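Local coordinates for protein UDP-N-Acetylglucosamine 2-Epimerase (Thermus thermophilus, PDB 1V4V) that probably interconverts UDP-N-acetylglucosamine and UDP-N-acetylmannosamine by epimerising the sugar at C2, as a two-domain homodimeric enzyme of the GT-B fold, at residues L221-E226 with D320-Y325. Sequence-based numbering, arbitrary orientation.
Sequences LKRVAE and DPEGVY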
loop_
_atom_site.group_PDB
_atom_site.type_symbol
_atom_site.label_atom_id
_atom_site.label_comp_id
_atom_site.label_asym_id
_atom_site.label_seq_id
_atom_site.Cartn_x
_atom_site.Cartn_y
_atom_site.Cartn_z
ATOM N N LEU A 221 -15.589 -28.905 38.297
ATOM C CA LEU A 221 -15.681 -27.564 38.866
ATOM C C LEU A 221 -16.606 -27.570 40.087
ATOM O O LEU A 221 -16.418 -26.792 41.024
ATOM C CB LEU A 221 -16.180 -26.571 37.813
ATOM C CG LEU A 221 -15.221 -26.345 36.636
ATOM C CD1 LEU A 221 -15.803 -25.311 35.696
ATOM C CD2 LEU A 221 -13.861 -25.889 37.147
ATOM N N LYS A 222 -17.604 -28.450 40.072
ATOM C CA LYS A 222 -18.515 -28.563 41.206
ATOM C C LYS A 222 -17.695 -29.051 42.403
ATOM O O LYS A 222 -17.868 -28.567 43.524
ATOM C CB LYS A 222 -19.640 -29.557 40.894
ATOM C CG LYS A 222 -20.558 -29.834 42.087
ATOM C CD LYS A 222 -21.656 -30.829 41.727
ATOM C CE LYS A 222 -22.553 -31.117 42.922
ATOM N NZ LYS A 222 -23.520 -32.223 42.648
ATOM N N ARG A 223 -16.796 -30.007 42.165
ATOM C CA ARG A 223 -15.943 -30.523 43.237
ATOM C C ARG A 223 -15.068 -29.408 43.796
ATOM O O ARG A 223 -14.848 -29.324 45.008
ATOM C CB ARG A 223 -15.028 -31.646 42.734
ATOM C CG ARG A 223 -15.695 -32.991 42.554
ATOM C CD ARG A 223 -14.663 -34.039 42.138
ATOM N NE ARG A 223 -13.766 -34.405 43.235
ATOM C CZ ARG A 223 -12.650 -35.110 43.077
ATOM N NH1 ARG A 223 -12.285 -35.518 41.868
ATOM N NH2 ARG A 223 -11.902 -35.421 44.125
ATOM N N VAL A 224 -14.552 -28.563 42.908
ATOM C CA VAL A 224 -13.711 -27.454 43.341
ATOM C C VAL A 224 -14.535 -26.517 44.229
ATOM O O VAL A 224 -14.097 -26.117 45.308
ATOM C CB VAL A 224 -13.162 -26.646 42.133
ATOM C CG1 VAL A 224 -12.398 -25.421 42.628
ATOM C CG2 VAL A 224 -12.244 -27.532 41.284
ATOM N N ALA A 225 -15.732 -26.175 43.774
ATOM C CA ALA A 225 -16.597 -25.276 44.532
ATOM C C ALA A 225 -16.892 -25.831 45.926
ATOM O O ALA A 225 -16.907 -25.095 46.909
ATOM C CB ALA A 225 -17.895 -25.033 43.768
ATOM N N GLU A 226 -17.116 -27.136 46.017
ATOM C CA GLU A 226 -17.400 -27.740 47.313
ATOM C C GLU A 226 -16.182 -27.690 48.237
ATOM O O GLU A 226 -16.320 -27.623 49.459
ATOM C CB GLU A 226 -17.860 -29.183 47.114
ATOM C CG GLU A 226 -19.129 -29.285 46.290
ATOM C CD GLU A 226 -19.518 -30.715 45.989
ATOM O OE1 GLU A 226 -18.670 -31.460 45.452
ATOM O OE2 GLU A 226 -20.674 -31.087 46.281
ATOM N N ASP A 320 -8.901 -33.629 31.620
ATOM C CA ASP A 320 -9.278 -34.795 32.409
ATOM C C ASP A 320 -9.876 -34.257 33.712
ATOM O O ASP A 320 -9.221 -33.508 34.433
ATOM C CB ASP A 320 -8.057 -35.658 32.721
ATOM C CG ASP A 320 -8.377 -36.785 33.676
ATOM O OD1 ASP A 320 -7.738 -36.860 34.749
ATOM O OD2 ASP A 320 -9.270 -37.597 33.354
ATOM N N PRO A 321 -11.120 -34.646 34.037
ATOM C CA PRO A 321 -11.812 -34.194 35.255
ATOM C C PRO A 321 -11.016 -34.268 36.568
ATOM O O PRO A 321 -10.971 -33.296 37.324
ATOM C CB PRO A 321 -13.062 -35.070 35.280
ATOM C CG PRO A 321 -13.352 -35.245 33.809
ATOM C CD PRO A 321 -11.979 -35.561 33.261
ATOM N N GLU A 322 -10.409 -35.413 36.855
ATOM C CA GLU A 322 -9.629 -35.537 38.084
ATOM C C GLU A 322 -8.456 -34.556 38.055
ATOM O O GLU A 322 -8.153 -33.906 39.057
ATOM C CB GLU A 322 -9.107 -36.969 38.252
ATOM C CG GLU A 322 -8.140 -37.133 39.430
ATOM C CD GLU A 322 -8.800 -36.913 40.778
ATOM O OE1 GLU A 322 -8.071 -36.740 41.775
ATOM O OE2 GLU A 322 -10.045 -36.919 40.852
ATOM N N GLY A 323 -7.800 -34.457 36.902
ATOM C CA GLY A 323 -6.676 -33.548 36.767
ATOM C C GLY A 323 -7.065 -32.086 36.926
ATOM O O GLY A 323 -6.332 -31.300 37.529
ATOM N N VAL A 324 -8.218 -31.710 36.380
ATOM C CA VAL A 324 -8.684 -30.332 36.478
ATOM C C VAL A 324 -8.910 -29.992 37.947
ATOM O O VAL A 324 -8.524 -28.919 38.418
ATOM C CB VAL A 324 -10.006 -30.131 35.695
ATOM C CG1 VAL A 324 -10.590 -28.760 35.999
ATOM C CG2 VAL A 324 -9.746 -30.273 34.203
ATOM N N TYR A 325 -9.543 -30.907 38.670
ATOM C CA TYR A 325 -9.798 -30.697 40.090
ATOM C C TYR A 325 -8.474 -30.519 40.843
ATOM O O TYR A 325 -8.313 -29.588 41.634
ATOM C CB TYR A 325 -10.564 -31.893 40.668
ATOM C CG TYR A 325 -10.667 -31.887 42.182
ATOM C CD1 TYR A 325 -11.507 -30.991 42.842
ATOM C CD2 TYR A 325 -9.901 -32.767 42.954
ATOM C CE1 TYR A 325 -11.585 -30.966 44.231
ATOM C CE2 TYR A 325 -9.972 -32.751 44.346
ATOM C CZ TYR A 325 -10.815 -31.846 44.975
ATOM O OH TYR A 325 -10.878 -31.806 46.349
HETATM O O HOH W 1 -12.940 -34.138 39.466
HETATM O O HOH W 2 -9.407 -36.766 44.160
#
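Two helices of the Rossmann-like domain built on the six-stranded parallel sheet 257-260 to 314-316, one of the two such domains of this GT-B fold, pack here through Arg-223 and Tyr-325. Their segments run roughly parallel, crossing at -31°, with axes 9.4 Å apart at closest approach. The evidence for a cation-pi stack is direct: Arg-223 CZ lies 3.8 Å from the centroid of the Tyr-325 ring, 18° off its normal, and guanidinium and ring planes differ by the same small angle. The overlap is offset toward the rim, bringing Arg-223 NH2 to 3.3 Å from Tyr-325 CE2. With CG of Tyr-325 anti to the backbone N (chi1 170°), the ring reaches across to helix 214-227, where Val-224 CG2 approaches Tyr-325 CD1 obliquely at 3.9 Å. On the buried side of the contact, Val-224 also packs on Val-328 and Leu-332 of helix 321-332.

The guanidinium is held at its edge as well as over a face. Arg-223 NH1 donates to Glu-322 OE2 at 2.8 Å in a salt bridge; Glu-322 OE2 lies in the guanidinium plane, while NH1 comes to the syn side of the carboxylate, somewhat tilted from its plane. The other carboxylate oxygen, Glu-322 OE1, pairs with Arg-326, so this glutamate is shared between two arginines. Replacing Tyr-325 by an alanine takes away the ring over the guanidinium and beside Val-224 CG2, and is likely to let Arg-223 swing more freely, held by its salt bridge and water contacts.

Asp-320 N-caps helix 321-332, its OD1 accepting from Gly-323 N at 3.2 Å. Water closes the polar edge: one molecule accepts from Arg-223 NH2 at 2.8 Å and donates to Glu-322 OE1.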